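Local coordinates for protein exotoxin A (Pseudomonas aeruginosa, PDB 1IKP) that transfers ADP-ribose from NAD, presumably to elongation factor 2 of host cells, as a secreted bacterial toxin with binding, targeting and catalytic domains, at residues N112-I117 with S188-G193. The protein carries 2 engineered substitutions. Numbering follows the deposited sequence.
Sequences NIKVFI and SEWASG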
ATOM      1  N   ASN A 112      13.739   3.397  -9.165  1.00 11.83           N
ATOM      2  CA  ASN A 112      13.721   4.498  -8.223  1.00  9.69           C
ATOM      3  C   ASN A 112      14.630   4.212  -7.045  1.00 10.46           C
ATOM      4  O   ASN A 112      15.121   3.087  -6.872  1.00 10.84           O
ATOM      5  CB  ASN A 112      12.286   4.735  -7.713  1.00  9.47           C
ATOM      6  CG  ASN A 112      11.679   3.511  -7.035  1.00 10.34           C
ATOM      7  OD1 ASN A 112      12.046   3.139  -5.911  1.00 11.32           O
ATOM      8  ND2 ASN A 112      10.734   2.869  -7.725  1.00 11.58           N
ATOM      9  N   ILE A 113      14.881   5.260  -6.269  1.00  8.54           N
ATOM     10  CA  ILE A 113      15.622   5.098  -5.016  1.00 10.11           C
ATOM     11  C   ILE A 113      14.659   5.400  -3.866  1.00  9.36           C
ATOM     12  O   ILE A 113      13.590   6.010  -4.059  1.00  8.91           O
ATOM     13  CB  ILE A 113      16.832   6.067  -4.857  1.00  7.29           C
ATOM     14  CG1 ILE A 113      16.376   7.520  -4.769  1.00  8.33           C
ATOM     15  CG2 ILE A 113      17.847   5.787  -5.906  1.00 10.45           C
ATOM     16  CD1 ILE A 113      17.519   8.454  -4.345  1.00  9.99           C
ATOM     17  N   LYS A 114      15.040   4.944  -2.664  1.00  8.92           N
ATOM     18  CA  LYS A 114      14.265   5.269  -1.462  1.00  8.92           C
ATOM     19  C   LYS A 114      15.169   6.171  -0.640  1.00  9.45           C
ATOM     20  O   LYS A 114      16.392   6.022  -0.670  1.00 11.96           O
ATOM     21  CB  LYS A 114      13.958   4.045  -0.590  1.00  9.71           C
ATOM     22  CG  LYS A 114      13.196   2.942  -1.286  1.00 13.12           C
ATOM     23  CD  LYS A 114      11.912   3.441  -1.924  1.00 13.33           C
ATOM     24  CE  LYS A 114      11.095   2.267  -2.486  1.00 12.74           C
ATOM     25  NZ  LYS A 114      10.306   2.754  -3.620  1.00 13.55           N
ATOM     26  N   VAL A 115      14.557   7.109   0.071  1.00  8.90           N
ATOM     27  CA  VAL A 115      15.295   8.014   0.949  1.00  9.84           C
ATOM     28  C   VAL A 115      14.546   8.077   2.277  1.00  8.89           C
ATOM     29  O   VAL A 115      13.312   8.152   2.302  1.00 10.00           O
ATOM     30  CB  VAL A 115      15.374   9.446   0.343  1.00  8.05           C
ATOM     31  CG1 VAL A 115      16.172  10.381   1.286  1.00 10.37           C
ATOM     32  CG2 VAL A 115      16.044   9.391  -1.014  1.00  9.47           C
ATOM     33  N   PHE A 116      15.281   8.026   3.386  1.00 10.53           N
ATOM     34  CA  PHE A 116      14.634   8.175   4.680  1.00 10.11           C
ATOM     35  C   PHE A 116      15.594   8.763   5.713  1.00  9.29           C
ATOM     36  O   PHE A 116      16.829   8.705   5.553  1.00 11.52           O
ATOM     37  CB  PHE A 116      14.003   6.873   5.189  1.00  9.66           C
ATOM     38  CG  PHE A 116      14.950   5.746   5.335  1.00 10.52           C
ATOM     39  CD1 PHE A 116      15.158   4.848   4.296  1.00 13.65           C
ATOM     40  CD2 PHE A 116      15.633   5.559   6.529  1.00 11.93           C
ATOM     41  CE1 PHE A 116      16.031   3.772   4.450  1.00 14.24           C
ATOM     42  CE2 PHE A 116      16.507   4.479   6.673  1.00 11.50           C
ATOM     43  CZ  PHE A 116      16.703   3.596   5.642  1.00 13.79           C
ATOM     44  N   ILE A 117      14.994   9.353   6.734  1.00 11.09           N
ATOM     45  CA  ILE A 117      15.727  10.059   7.787  1.00 10.50           C
ATOM     46  C   ILE A 117      15.440   9.473   9.156  1.00 12.17           C
ATOM     47  O   ILE A 117      14.295   9.172   9.487  1.00 13.67           O
ATOM     48  CB  ILE A 117      15.278  11.555   7.803  1.00 12.16           C
ATOM     49  CG1 ILE A 117      15.516  12.223   6.451  1.00 15.28           C
ATOM     50  CG2 ILE A 117      15.976  12.318   8.921  1.00 11.64           C
ATOM     51  CD1 ILE A 117      16.931  12.225   5.998  1.00 18.46           C
ATOM     52  N   SER A 188       8.820  -7.297  -4.133  1.00 17.59           N
ATOM     53  CA  SER A 188       7.656  -6.843  -3.385  1.00 19.07           C
ATOM     54  C   SER A 188       7.984  -6.098  -2.089  1.00 18.66           C
ATOM     55  O   SER A 188       7.317  -5.123  -1.751  1.00 17.15           O
ATOM     56  CB  SER A 188       6.719  -8.022  -3.083  1.00 23.33           C
ATOM     57  OG  SER A 188       7.408  -9.050  -2.404  1.00 29.05           O
ATOM     58  N   GLU A 189       9.007  -6.537  -1.363  1.00 17.09           N
ATOM     59  CA  GLU A 189       9.355  -5.881  -0.114  1.00 17.67           C
ATOM     60  C   GLU A 189       9.787  -4.427  -0.327  1.00 15.60           C
ATOM     61  O   GLU A 189       9.490  -3.561   0.491  1.00 16.43           O
ATOM     62  CB  GLU A 189      10.480  -6.660   0.591  1.00 17.93           C
ATOM     63  CG  GLU A 189      10.109  -8.100   1.000  1.00 20.08           C
ATOM     64  CD  GLU A 189      10.372  -9.140  -0.090  1.00 22.00           C
ATOM     65  OE1 GLU A 189      10.688  -8.779  -1.247  1.00 19.53           O
ATOM     66  OE2 GLU A 189      10.259 -10.350   0.221  1.00 21.53           O
ATOM     67  N   TRP A 190      10.476  -4.186  -1.436  1.00 15.25           N
ATOM     68  CA  TRP A 190      10.985  -2.862  -1.797  1.00 14.94           C
ATOM     69  C   TRP A 190       9.887  -1.796  -1.785  1.00 16.20           C
ATOM     70  O   TRP A 190      10.108  -0.668  -1.367  1.00 17.59           O
ATOM     71  CB  TRP A 190      11.648  -2.949  -3.180  1.00 14.16           C
ATOM     72  CG  TRP A 190      12.136  -1.652  -3.752  1.00 14.24           C
ATOM     73  CD1 TRP A 190      11.484  -0.832  -4.647  1.00 12.56           C
ATOM     74  CD2 TRP A 190      13.398  -1.023  -3.487  1.00 11.79           C
ATOM     75  NE1 TRP A 190      12.262   0.253  -4.946  1.00 13.11           N
ATOM     76  CE2 TRP A 190      13.442   0.166  -4.251  1.00 11.29           C
ATOM     77  CE3 TRP A 190      14.501  -1.348  -2.673  1.00 11.47           C
ATOM     78  CZ2 TRP A 190      14.535   1.027  -4.221  1.00 12.30           C
ATOM     79  CZ3 TRP A 190      15.591  -0.487  -2.648  1.00 12.34           C
ATOM     80  CH2 TRP A 190      15.597   0.692  -3.420  1.00 13.85           C
ATOM     81  N   ALA A 191       8.689  -2.173  -2.198  1.00 16.68           N
ATOM     82  CA  ALA A 191       7.588  -1.223  -2.271  1.00 16.01           C
ATOM     83  C   ALA A 191       6.721  -1.161  -1.008  1.00 18.78           C
ATOM     84  O   ALA A 191       5.824  -0.320  -0.896  1.00 20.93           O
ATOM     85  CB  ALA A 191       6.725  -1.552  -3.495  1.00 17.53           C
ATOM     86  N   SER A 192       6.995  -2.026  -0.039  1.00 15.97           N
ATOM     87  CA  SER A 192       6.185  -2.054   1.174  1.00 16.01           C
ATOM     88  C   SER A 192       6.990  -1.765   2.415  1.00 14.51           C
ATOM     89  O   SER A 192       8.164  -1.422   2.339  1.00 14.13           O
ATOM     90  CB  SER A 192       5.527  -3.429   1.352  1.00 16.59           C
ATOM     91  OG  SER A 192       6.517  -4.388   1.708  1.00 18.13           O
ATOM     92  N   GLY A 193       6.351  -1.903   3.569  1.00 15.48           N
ATOM     93  CA  GLY A 193       7.048  -1.654   4.814  1.00 14.27           C
ATOM     94  C   GLY A 193       8.154  -2.673   5.034  1.00 14.86           C
ATOM     95  O   GLY A 193       9.086  -2.422   5.808  1.00 14.12           O
TER
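W190 donates its indole N-H to the side-chain oxygen of N112: W190 NE1 lies 3.1 Å from N112 OD1, and the N-H...O angle of 145° marks a bent bond. The oxygen sits at the ring's edge, slightly out of the indole plane, and amide and ring planes are 26° apart. N112 OD1 accepts a second bond, from K114 NZ at 2.9 Å. The two donors come from opposite faces of the amide plane, so neither stands in the other's way.

Strand 112-120 runs antiparallel between strands 97-106 and 126-136 of a sheet in the concanavalin-like binding domain. W190 lies on a short, weakly bonded helical turn packed against that sheet, where L102 and P104 also touch the indole.

The nonpolar part of the contact is a CH-pi approach over the indole face: K114 CE lies 3.7 Å from the centroid of the five-membered ring of W190, 23° off its normal. A bend at chi2 turns the lysine chain across this face, with K114 CG 3.8 Å from W190 CZ2. K114 NZ hydrogen-bonds T134 OG1 and forms a salt bridge with E270, whose other carboxylate oxygen accepts from N112 ND2. W190 O, 3.3 Å from K114 CE, is buried without a hydrogen-bond partner.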